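PDB 4GL8: oligopeptide ABC transporter OppAIV from Borrelia burgdorferi B31, which probably binds oligopeptides outside the cytoplasmic membrane and delivers them to an ABC transporter for uptake. Local coordinates for residues N246-Y251 against P268-D273; T288-L293 against L438-T443; K316-S321 against R383-F388; N413-V416 against I422-S425. One frame throughout, in Å; residues are numbered along the deposited sequence. Where two conformers were deposited one is given.

Contact 1: N246-Y251 against P268-D273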
loop_
_atom_site.group_PDB
_atom_site.type_symbol
_atom_site.label_atom_id
_atom_site.label_comp_id
_atom_site.label_asym_id
_atom_site.label_seq_id
_atom_site.Cartn_x
_atom_site.Cartn_y
_atom_site.Cartn_z
ATOM N N ASN A 246 4.615 7.161 18.716
ATOM C CA ASN A 246 3.948 7.148 20.008
ATOM C C ASN A 246 2.497 7.688 19.915
ATOM O O ASN A 246 2.260 8.891 20.005
ATOM C CB ASN A 246 4.791 7.962 21.010
ATOM C CG ASN A 246 4.310 7.830 22.443
ATOM O OD1 ASN A 246 3.109 7.878 22.738
ATOM N ND2 ASN A 246 5.256 7.685 23.351
ATOM N N SER A 247 1.533 6.782 19.759
ATOM C CA SER A 247 0.121 7.156 19.698
ATOM C C SER A 247 -0.359 7.997 20.899
ATOM O O SER A 247 -1.232 8.844 20.733
ATOM C CB SER A 247 -0.772 5.914 19.544
ATOM O OG SER A 247 -0.959 5.242 20.770
ATOM N N ILE A 248 0.205 7.785 22.086
ATOM C CA ILE A 248 -0.180 8.559 23.272
ATOM C C ILE A 248 0.279 9.992 23.150
ATOM O O ILE A 248 -0.406 10.886 23.594
ATOM C CB ILE A 248 0.396 7.977 24.599
ATOM C CG1 ILE A 248 -0.233 6.607 24.910
ATOM C CG2 ILE A 248 0.149 8.933 25.787
ATOM C CD1 ILE A 248 -1.729 6.655 25.211
ATOM N N THR A 249 1.454 10.216 22.577
ATOM C CA THR A 249 1.942 11.574 22.402
ATOM C C THR A 249 1.014 12.280 21.433
ATOM O O THR A 249 0.501 13.363 21.713
ATOM C CB THR A 249 3.351 11.568 21.815
ATOM O OG1 THR A 249 4.217 10.866 22.712
ATOM C CG2 THR A 249 3.852 12.999 21.591
ATOM N N ALA A 250 0.794 11.630 20.298
ATOM C CA ALA A 250 -0.158 12.111 19.307
ATOM C C ALA A 250 -1.548 12.390 19.908
ATOM O O ALA A 250 -2.167 13.419 19.607
ATOM C CB ALA A 250 -0.263 11.100 18.162
ATOM N N TYR A 251 -2.037 11.489 20.755
ATOM C CA TYR A 251 -3.373 11.655 21.299
ATOM C C TYR A 251 -3.435 12.831 22.283
ATOM O O TYR A 251 -4.433 13.572 22.299
ATOM C CB TYR A 251 -3.856 10.377 21.955
ATOM C CG TYR A 251 -5.264 10.456 22.472
ATOM C CD1 TYR A 251 -6.308 10.780 21.625
ATOM C CD2 TYR A 251 -5.554 10.185 23.808
ATOM C CE1 TYR A 251 -7.606 10.842 22.082
ATOM C CE2 TYR A 251 -6.849 10.239 24.283
ATOM C CZ TYR A 251 -7.873 10.561 23.414
ATOM O OH TYR A 251 -9.164 10.630 23.853
ATOM N N PRO A 268 -4.451 2.188 20.850
ATOM C CA PRO A 268 -5.190 0.935 20.715
ATOM C C PRO A 268 -5.895 0.545 22.006
ATOM O O PRO A 268 -6.947 -0.065 21.958
ATOM C CB PRO A 268 -4.081 -0.080 20.381
ATOM C CG PRO A 268 -2.856 0.481 21.042
ATOM C CD PRO A 268 -2.989 1.960 20.793
ATOM N N ASP A 269 -5.312 0.915 23.144
ATOM C CA ASP A 269 -5.916 0.706 24.458
ATOM C C ASP A 269 -7.148 1.569 24.757
ATOM O O ASP A 269 -7.935 1.212 25.625
ATOM C CB ASP A 269 -4.878 1.002 25.556
ATOM C CG ASP A 269 -3.942 -0.156 25.813
ATOM O OD1 ASP A 269 -3.850 -1.060 24.959
ATOM O OD2 ASP A 269 -3.303 -0.157 26.890
ATOM N N LEU A 270 -7.299 2.721 24.096
ATOM C CA LEU A 270 -8.363 3.670 24.485
ATOM C C LEU A 270 -9.540 3.610 23.527
ATOM O O LEU A 270 -10.460 4.417 23.608
ATOM C CB LEU A 270 -7.822 5.098 24.576
ATOM C CG LEU A 270 -6.759 5.325 25.647
ATOM C CD1 LEU A 270 -6.062 6.658 25.451
ATOM C CD2 LEU A 270 -7.353 5.257 27.046
ATOM N N LEU A 271 -9.524 2.595 22.677
ATOM C CA LEU A 271 -10.470 2.447 21.583
ATOM C C LEU A 271 -11.924 2.334 22.032
ATOM O O LEU A 271 -12.810 2.854 21.350
ATOM C CB LEU A 271 -10.066 1.227 20.738
ATOM C CG LEU A 271 -10.482 1.114 19.263
ATOM C CD1 LEU A 271 -10.916 2.418 18.621
ATOM C CD2 LEU A 271 -9.340 0.537 18.455
ATOM N N LYS A 272 -12.169 1.662 23.166
ATOM C CA LYS A 272 -13.518 1.556 23.747
ATOM C C LYS A 272 -14.112 2.944 23.954
ATOM O O LYS A 272 -15.289 3.167 23.676
ATOM C CB LYS A 272 -13.498 0.798 25.080
ATOM N N ASP A 273 -13.281 3.871 24.424
ATOM C CA ASP A 273 -13.696 5.258 24.666
ATOM C C ASP A 273 -13.794 6.077 23.371
ATOM O O ASP A 273 -14.742 6.828 23.177
ATOM C CB ASP A 273 -12.719 5.951 25.632
ATOM C CG ASP A 273 -12.692 5.311 27.033
ATOM O OD1 ASP A 273 -13.323 4.236 27.240
ATOM O OD2 ASP A 273 -12.038 5.901 27.935
#
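With its CG anti to the backbone N (chi1 -177°), Y251 extends its ring from the first turns of helix 247-255 toward 268-273, where L270 comes to meet it, its own CG turned anti to the carbonyl carbon (chi1 -64°). The touching branch of the leucine is CD1, which lies 3.8 Å from Y251 CE2, with CD2 of the ring almost as near; the two side chains approach at a slant. I248, one turn before the tyrosine, adds a looser contact, its CD1 lying 4.3 Å from L270 CD1. One leucine methyl is thus shared by an aliphatic and an aromatic neighbour, a role suited to a branched, flexible residue at a partly exposed site.

The contact is peripheral in this member of the family 5 solute-binding proteins. Helix 247-255 connects strands 238-242 and 261-263, both of which run parallel to strand 31-35. The segment 268-273 follows soon afterwards, leading into the short helix 271-274. P267, just before P268, also packs on S247, I248 and Y251.

Further back, S247 OG lies 3.9 Å from P268 CD. The hydroxyl's polar partner is D380 of helix 380-397, a residue that P268 also touches, so the proline methylene merely lies alongside a group already engaged. The start of helix 247-255 is capped by N246, whose OD1 accepts from T249 N at 2.9 Å with an N-H...O angle of 148°, the donor standing well above the amide carbonyl plane. L270 occupies the equivalent position before helix 271-274, but its hydrocarbon side chain can offer no such cap.

Contact 2: T288-L293 against L438-T443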
loop_
_atom_site.group_PDB
_atom_site.type_symbol
_atom_site.label_atom_id
_atom_site.label_comp_id
_atom_site.label_asym_id
_atom_site.label_seq_id
_atom_site.Cartn_x
_atom_site.Cartn_y
_atom_site.Cartn_z
ATOM N N THR A 288 -5.119 -5.615 4.236
ATOM C CA THR A 288 -5.069 -6.844 4.992
ATOM C C THR A 288 -3.952 -6.828 6.018
ATOM O O THR A 288 -2.942 -6.142 5.863
ATOM C CB THR A 288 -4.853 -8.102 4.095
ATOM O OG1 THR A 288 -3.597 -8.048 3.410
ATOM C CG2 THR A 288 -5.999 -8.277 3.069
ATOM N N SER A 289 -4.137 -7.648 7.047
ATOM C CA SER A 289 -3.089 -7.967 8.019
ATOM C C SER A 289 -2.728 -9.457 7.883
ATOM O O SER A 289 -3.599 -10.329 7.878
ATOM C CB SER A 289 -3.556 -7.640 9.440
ATOM O OG SER A 289 -2.736 -8.283 10.428
ATOM N N PHE A 290 -1.446 -9.727 7.681
ATOM C CA PHE A 290 -0.927 -11.091 7.696
ATOM C C PHE A 290 0.508 -11.089 8.233
ATOM O O PHE A 290 1.135 -10.064 8.262
ATOM C CB PHE A 290 -1.037 -11.775 6.327
ATOM C CG PHE A 290 -0.258 -11.108 5.197
ATOM C CD1 PHE A 290 1.075 -11.388 4.995
ATOM C CD2 PHE A 290 -0.899 -10.255 4.311
ATOM C CE1 PHE A 290 1.784 -10.805 3.944
ATOM C CE2 PHE A 290 -0.218 -9.671 3.247
ATOM C CZ PHE A 290 1.147 -9.938 3.070
ATOM N N TYR A 291 0.988 -12.236 8.709
ATOM C CA TYR A 291 2.391 -12.362 9.121
ATOM C C TYR A 291 3.135 -13.137 8.046
ATOM O O TYR A 291 2.739 -14.250 7.713
ATOM C CB TYR A 291 2.477 -13.070 10.495
ATOM C CG TYR A 291 2.420 -12.127 11.687
ATOM C CD1 TYR A 291 1.657 -10.974 11.671
ATOM C CD2 TYR A 291 3.157 -12.399 12.835
ATOM C CE1 TYR A 291 1.654 -10.100 12.762
ATOM C CE2 TYR A 291 3.136 -11.557 13.925
ATOM C CZ TYR A 291 2.390 -10.401 13.885
ATOM O OH TYR A 291 2.412 -9.582 14.999
ATOM N N SER A 292 4.182 -12.547 7.479
ATOM C CA SER A 292 5.017 -13.233 6.504
ATOM C C SER A 292 6.012 -14.156 7.181
ATOM O O SER A 292 6.398 -13.940 8.355
ATOM C CB SER A 292 5.817 -12.239 5.686
ATOM O OG SER A 292 5.018 -11.277 5.044
ATOM N N LEU A 293 6.439 -15.152 6.402
ATOM C CA LEU A 293 7.276 -16.251 6.867
ATOM C C LEU A 293 8.397 -16.423 5.851
ATOM O O LEU A 293 8.137 -16.572 4.672
ATOM C CB LEU A 293 6.470 -17.544 7.006
ATOM C CG LEU A 293 5.224 -17.433 7.881
ATOM C CD1 LEU A 293 4.339 -18.648 7.713
ATOM C CD2 LEU A 293 5.529 -17.224 9.348
ATOM N N LEU A 438 -3.102 -10.700 -4.869
ATOM C CA LEU A 438 -2.615 -12.015 -5.282
ATOM C C LEU A 438 -1.247 -11.903 -5.961
ATOM O O LEU A 438 -0.419 -12.813 -5.894
ATOM C CB LEU A 438 -3.631 -12.674 -6.192
ATOM C CG LEU A 438 -4.956 -12.925 -5.486
ATOM C CD1 LEU A 438 -5.936 -13.471 -6.505
ATOM C CD2 LEU A 438 -4.756 -13.890 -4.322
ATOM N N SER A 439 -0.989 -10.748 -6.538
ATOM C CA SER A 439 0.276 -10.472 -7.177
ATOM C C SER A 439 1.527 -10.554 -6.277
ATOM O O SER A 439 2.606 -10.871 -6.767
ATOM C CB SER A 439 0.227 -9.064 -7.764
ATOM O OG SER A 439 1.250 -8.981 -8.711
ATOM N N ILE A 440 1.397 -10.217 -4.983
ATOM C CA ILE A 440 2.555 -10.196 -4.087
ATOM C C ILE A 440 3.071 -11.572 -3.733
ATOM O O ILE A 440 4.201 -11.723 -3.289
ATOM C CB ILE A 440 2.323 -9.345 -2.826
ATOM C CG1 ILE A 440 1.223 -9.957 -1.947
ATOM C CG2 ILE A 440 1.977 -7.930 -3.276
ATOM C CD1 ILE A 440 1.058 -9.310 -0.590
ATOM N N PHE A 441 2.257 -12.581 -3.980
ATOM C CA PHE A 441 2.682 -13.976 -3.838
ATOM C C PHE A 441 3.192 -14.628 -5.144
ATOM O O PHE A 441 3.600 -15.795 -5.112
ATOM C CB PHE A 441 1.538 -14.784 -3.190
ATOM C CG PHE A 441 1.278 -14.393 -1.748
ATOM C CD1 PHE A 441 1.994 -14.964 -0.725
ATOM C CD2 PHE A 441 0.343 -13.445 -1.436
ATOM C CE1 PHE A 441 1.764 -14.614 0.585
ATOM C CE2 PHE A 441 0.115 -13.075 -0.134
ATOM C CZ PHE A 441 0.849 -13.648 0.878
ATOM N N GLN A 442 3.205 -13.899 -6.270
ATOM C CA GLN A 442 3.893 -14.405 -7.461
ATOM C C GLN A 442 5.375 -14.452 -7.160
ATOM O O GLN A 442 5.896 -13.550 -6.527
ATOM C CB GLN A 442 3.750 -13.506 -8.687
ATOM C CG GLN A 442 2.379 -13.385 -9.276
ATOM C CD GLN A 442 2.291 -12.324 -10.389
ATOM O OE1 GLN A 442 1.377 -11.496 -10.410
ATOM N NE2 GLN A 442 3.254 -12.330 -11.287
ATOM N N THR A 443 6.056 -15.471 -7.661
ATOM C CA THR A 443 7.468 -15.728 -7.336
ATOM C C THR A 443 8.313 -14.472 -7.346
ATOM O O THR A 443 9.082 -14.226 -6.433
ATOM C CB THR A 443 8.068 -16.772 -8.324
ATOM O OG1 THR A 443 7.386 -18.024 -8.136
ATOM C CG2 THR A 443 9.603 -16.968 -8.096
#
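The F290 ring has F441 CZ standing 4.2 Å above its plane, out toward the rim, and T288 OG1 at its edge, in plane. The two phenylalanine rings are inclined at 48° with centroids 5.8 Å apart, an oblique pairing. F494 of strand 492-504 meets both, making a three-ring cluster.

I440 supplies the closest touch: its CD1 reaches F290 CZ at 3.7 Å, the two side chains coming from opposite directions. F290 gets there with CG held between the backbone N and the carbonyl carbon (chi1 61°), which projects the ring from strand 287-293 toward the turn beyond helix 435-438. Isoleucine suits this place because its longer branch ends in a methyl, CD1, that can meet the ring, while the side chain also touches W427 of the adjacent strand 422-428.

The turn carrying I440 and F441 is braced from within by S439 OG, which donates to Q442 OE1 at 3.0 Å. Where F290, I440 and F441 meet, all buried and touching through carbon alone, the attachment rests on dispersion and the exclusion of water; the directional bonds between loop and strand lie further along, between S292 OG and S449 O and between L293 N and S450 OG.

Contact 3: K316-S321 against R383-F388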
loop_
_atom_site.group_PDB
_atom_site.type_symbol
_atom_site.label_atom_id
_atom_site.label_comp_id
_atom_site.label_asym_id
_atom_site.label_seq_id
_atom_site.Cartn_x
_atom_site.Cartn_y
_atom_site.Cartn_z
ATOM N N LYS A 316 -10.799 -14.400 15.739
ATOM C CA LYS A 316 -11.955 -13.678 16.281
ATOM C C LYS A 316 -11.590 -12.915 17.559
ATOM O O LYS A 316 -11.969 -11.754 17.729
ATOM C CB LYS A 316 -13.123 -14.621 16.566
ATOM N N THR A 317 -10.868 -13.566 18.459
ATOM C CA THR A 317 -10.453 -12.912 19.702
ATOM C C THR A 317 -9.523 -11.733 19.395
ATOM O O THR A 317 -9.598 -10.704 20.055
ATOM C CB THR A 317 -9.762 -13.921 20.627
ATOM O OG1 THR A 317 -10.740 -14.846 21.091
ATOM C CG2 THR A 317 -9.100 -13.258 21.813
ATOM N N LEU A 318 -8.687 -11.880 18.362
ATOM C CA LEU A 318 -7.789 -10.797 17.962
ATOM C C LEU A 318 -8.581 -9.569 17.525
ATOM O O LEU A 318 -8.279 -8.453 17.952
ATOM C CB LEU A 318 -6.828 -11.228 16.860
ATOM C CG LEU A 318 -5.941 -10.126 16.240
ATOM C CD1 LEU A 318 -5.027 -9.450 17.273
ATOM C CD2 LEU A 318 -5.092 -10.688 15.115
ATOM N N THR A 319 -9.593 -9.760 16.685
ATOM C CA THR A 319 -10.386 -8.622 16.217
ATOM C C THR A 319 -11.324 -8.071 17.316
ATOM O O THR A 319 -11.501 -6.865 17.394
ATOM C CB THR A 319 -11.160 -8.896 14.903
ATOM O OG1 THR A 319 -11.976 -10.046 15.052
ATOM C CG2 THR A 319 -10.217 -9.142 13.771
ATOM N N GLU A 320 -11.881 -8.917 18.183
ATOM C CA GLU A 320 -12.873 -8.426 19.162
ATOM C C GLU A 320 -12.325 -7.966 20.523
ATOM O O GLU A 320 -12.966 -7.162 21.199
ATOM C CB GLU A 320 -13.964 -9.464 19.375
ATOM C CG GLU A 320 -14.653 -9.850 18.075
ATOM C CD GLU A 320 -15.785 -10.835 18.268
ATOM O OE1 GLU A 320 -15.786 -11.581 19.285
ATOM O OE2 GLU A 320 -16.667 -10.849 17.381
ATOM N N SER A 321 -11.160 -8.466 20.922
ATOM C CA SER A 321 -10.590 -8.146 22.237
ATOM C C SER A 321 -9.292 -7.350 22.163
ATOM O O SER A 321 -8.964 -6.638 23.096
ATOM C CB SER A 321 -10.357 -9.429 23.040
ATOM N N ARG A 383 2.620 -3.633 18.323
ATOM C CA ARG A 383 3.171 -4.263 19.507
ATOM C C ARG A 383 2.135 -5.157 20.177
ATOM O O ARG A 383 2.420 -6.299 20.533
ATOM C CB ARG A 383 3.635 -3.182 20.490
ATOM C CG ARG A 383 4.220 -3.710 21.791
ATOM C CD ARG A 383 4.922 -2.606 22.562
ATOM N NE ARG A 383 3.986 -1.618 23.106
ATOM C CZ ARG A 383 3.864 -0.368 22.669
ATOM N NH1 ARG A 383 4.620 0.080 21.673
ATOM N NH2 ARG A 383 2.989 0.442 23.245
ATOM N N LYS A 384 0.929 -4.597 20.369
ATOM C CA LYS A 384 -0.131 -5.322 21.059
ATOM C C LYS A 384 -0.493 -6.561 20.243
ATOM O O LYS A 384 -0.629 -7.648 20.793
ATOM C CB LYS A 384 -1.357 -4.430 21.350
ATOM N N ILE A 385 -0.614 -6.411 18.922
ATOM C CA ILE A 385 -0.941 -7.548 18.059
ATOM C C ILE A 385 0.160 -8.604 18.163
ATOM O O ILE A 385 -0.125 -9.782 18.341
ATOM C CB ILE A 385 -1.126 -7.138 16.583
ATOM C CG1 ILE A 385 -2.322 -6.177 16.413
ATOM C CG2 ILE A 385 -1.369 -8.369 15.724
ATOM C CD1 ILE A 385 -2.342 -5.489 15.046
ATOM N N ALA A 386 1.418 -8.186 18.069
ATOM C CA ALA A 386 2.547 -9.145 18.169
ATOM C C ALA A 386 2.594 -9.890 19.499
ATOM O O ALA A 386 2.915 -11.076 19.543
ATOM C CB ALA A 386 3.868 -8.433 17.925
ATOM N N GLU A 387 2.262 -9.194 20.585
ATOM C CA GLU A 387 2.193 -9.799 21.910
ATOM C C GLU A 387 1.062 -10.820 22.013
ATOM O O GLU A 387 1.233 -11.867 22.652
ATOM C CB GLU A 387 2.094 -8.714 23.010
ATOM C CG GLU A 387 3.478 -8.138 23.357
ATOM C CD GLU A 387 3.462 -6.886 24.237
ATOM O OE1 GLU A 387 2.388 -6.452 24.666
ATOM O OE2 GLU A 387 4.538 -6.293 24.474
ATOM N N PHE A 388 -0.088 -10.522 21.399
ATOM C CA PHE A 388 -1.187 -11.504 21.323
ATOM C C PHE A 388 -0.756 -12.740 20.531
ATOM O O PHE A 388 -1.003 -13.855 20.952
ATOM C CB PHE A 388 -2.401 -10.891 20.644
ATOM C CG PHE A 388 -3.563 -11.833 20.472
ATOM C CD1 PHE A 388 -4.460 -12.049 21.507
ATOM C CD2 PHE A 388 -3.811 -12.447 19.242
ATOM C CE1 PHE A 388 -5.558 -12.882 21.340
ATOM C CE2 PHE A 388 -4.903 -13.283 19.069
ATOM C CZ PHE A 388 -5.779 -13.504 20.122
#
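T317 begins the contact by laying its methyl against the F388 ring: CG2 is 3.6 Å from F388 CE1 and only slightly farther from CZ, the two side chains crossing at about a right angle. Its first torsion (chi1 -69°) sets CG2 anti to the backbone N and facing the ring, while OG1 turns back to a hydrogen bond with D314. Threonine suits the place because its two branches separate these tasks.

L318 follows and makes the broadest contact. Its CA lies over one face of the F388 ring, its CB approaches F388 CE2 at 3.6 Å, and its CD1 continues to F388 CD2 at 3.8 Å. The same methyl also meets I385 CG2 at 4.1 Å, so the leucine bridges two residues spaced three apart on one side of the opposing helix.

The motif is an antiparallel helix pair: short segments of helices 315-323 and 380-397 run at 145° to each other with their axes 11.2 Å apart, a wide spacing that leaves room for a phenylalanine ring between them. Helix 380-397 connects the parallel strands 372-377 and 401-406, and I385 and A386 also rest on Y291 of strand 287-293.

T319 turns to its own helix instead. Its OG1 donates to K316 O at 3.2 Å, a carbonyl that also accepts the backbone N-H of E320. Between L318 and S321 the helix widens into a pi-type turn, and beyond it the packing is taken up again by V322 against F388 and L323 against I385.

Contact 4: N413-V416 against I422-S425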
loop_
_atom_site.group_PDB
_atom_site.type_symbol
_atom_site.label_atom_id
_atom_site.label_comp_id
_atom_site.label_asym_id
_atom_site.label_seq_id
_atom_site.Cartn_x
_atom_site.Cartn_y
_atom_site.Cartn_z
ATOM N N ASN A 413 12.928 -2.109 4.699
ATOM C CA ASN A 413 14.146 -2.736 4.190
ATOM C C ASN A 413 14.184 -4.209 4.564
ATOM O O ASN A 413 14.587 -5.016 3.773
ATOM C CB ASN A 413 15.383 -2.030 4.731
ATOM C CG ASN A 413 16.652 -2.749 4.371
ATOM O OD1 ASN A 413 17.226 -2.479 3.331
ATOM N ND2 ASN A 413 17.071 -3.714 5.197
ATOM N N SER A 414 13.711 -4.553 5.761
ATOM C CA SER A 414 13.710 -5.943 6.197
ATOM C C SER A 414 12.755 -6.806 5.349
ATOM O O SER A 414 13.097 -7.924 4.958
ATOM C CB SER A 414 13.352 -6.068 7.693
ATOM O OG SER A 414 14.349 -5.504 8.521
ATOM N N ARG A 415 11.558 -6.289 5.084
ATOM C CA ARG A 415 10.580 -7.033 4.304
ATOM C C ARG A 415 11.089 -7.284 2.874
ATOM O O ARG A 415 11.092 -8.423 2.384
ATOM C CB ARG A 415 9.230 -6.296 4.310
ATOM C CG ARG A 415 8.346 -6.744 5.456
ATOM C CD ARG A 415 6.949 -6.163 5.417
ATOM N NE ARG A 415 6.138 -6.602 4.280
ATOM C CZ ARG A 415 4.877 -6.232 4.103
ATOM N NH1 ARG A 415 4.302 -5.448 4.999
ATOM N NH2 ARG A 415 4.184 -6.652 3.053
ATOM N N VAL A 416 11.558 -6.208 2.252
ATOM C CA VAL A 416 12.030 -6.231 0.886
ATOM C C VAL A 416 13.260 -7.122 0.675
ATOM O O VAL A 416 13.363 -7.759 -0.341
ATOM C CB VAL A 416 12.290 -4.791 0.406
ATOM C CG1 VAL A 416 13.175 -4.746 -0.828
ATOM C CG2 VAL A 416 10.961 -4.107 0.154
ATOM N N ILE A 422 10.122 -14.333 11.079
ATOM C CA ILE A 422 8.691 -14.003 10.984
ATOM C C ILE A 422 8.580 -12.459 11.052
ATOM O O ILE A 422 9.290 -11.805 11.820
ATOM C CB ILE A 422 7.896 -14.663 12.130
ATOM C CG1 ILE A 422 8.038 -16.183 12.053
ATOM C CG2 ILE A 422 6.427 -14.278 12.099
ATOM C CD1 ILE A 422 7.375 -16.915 13.192
ATOM N N ILE A 423 7.724 -11.869 10.247
ATOM C CA ILE A 423 7.568 -10.428 10.306
ATOM C C ILE A 423 6.118 -10.029 10.096
ATOM O O ILE A 423 5.466 -10.472 9.127
ATOM C CB ILE A 423 8.493 -9.738 9.281
ATOM C CG1 ILE A 423 8.590 -8.241 9.529
ATOM C CG2 ILE A 423 8.048 -10.019 7.835
ATOM C CD1 ILE A 423 9.788 -7.624 8.839
ATOM N N ARG A 424 5.606 -9.198 11.018
ATOM C CA ARG A 424 4.297 -8.596 10.826
ATOM C C ARG A 424 4.239 -7.929 9.473
ATOM O O ARG A 424 5.154 -7.229 9.072
ATOM C CB ARG A 424 3.973 -7.578 11.932
ATOM C CG ARG A 424 2.697 -6.810 11.674
ATOM C CD ARG A 424 2.923 -5.461 11.029
ATOM N NE ARG A 424 1.814 -5.154 10.150
ATOM C CZ ARG A 424 1.668 -4.014 9.473
ATOM N NH1 ARG A 424 2.567 -3.026 9.555
ATOM N NH2 ARG A 424 0.613 -3.875 8.681
ATOM N N SER A 425 3.140 -8.122 8.777
ATOM C CA SER A 425 3.104 -7.740 7.383
ATOM C C SER A 425 1.680 -7.351 7.018
ATOM O O SER A 425 0.906 -6.965 7.880
ATOM C CB SER A 425 3.670 -8.925 6.572
ATOM O OG SER A 425 3.829 -8.628 5.222
#
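R415 and I423 form the close-fitting part of this contact: CG of the arginine lies 3.8 Å from I423 CD1, and the isoleucine's CG2 is also near, so the aliphatic half of a charged side chain serves as hydrocarbon filling. S414 adds a looser touch, its CB 4.1 Å from the same I423 CD1, while its hydroxyl is engaged by E406. The contact joins helix 408-417 to strand 422-428 across the short loop between them, and all its touching residues are buried.

Farther along, the arginine chain bends at chi3 (66°) and turns its guanidinium flat over S425, whose CB stands 3.8 Å above the centre of the plane. S425 OG is modelled too close to that plane for its position to be trusted in detail; its hydrogen-bond partner is S292. The two terminal nitrogens of R415 bond elsewhere, NH2 to the carbonyls of F448 and G426 and NH1 to Y411 OH.

In place of a solvent side, this end borders the bound peptide. R415 packs on a modified side chain of the ligand, and R424 NH1 bonds both N377 and the peptide backbone. The two arginines come within 5.4 Å at R415 NH1 and R424 NH1; neutral oxygens around both probably make these like charges tolerable, and the pair would lend the pocket wall a positive character.

How the contacts relate
Contacts 2 and 4 are the most intimate pair, with centres 11 Å apart: their strands 287-293 and 422-428 are antiparallel neighbours, joined by a probable hydrogen bond from S292 N to I423 O of 2.9 Å. Contact 4 borders the bound peptide, and contact 2 attaches a loop to the adjoining strand. On that strand Y291 reaches contact 3, its OH packing 3.2 Å from A386 CA, although the centres of contacts 2 and 3 are about 20 Å apart. Contacts 3 and 4 are both nested in the chain loop closed by contact 2. Contact 1 is peripheral, its nearest atoms about 5 Å from contact 3 and about 13 Å from contact 4.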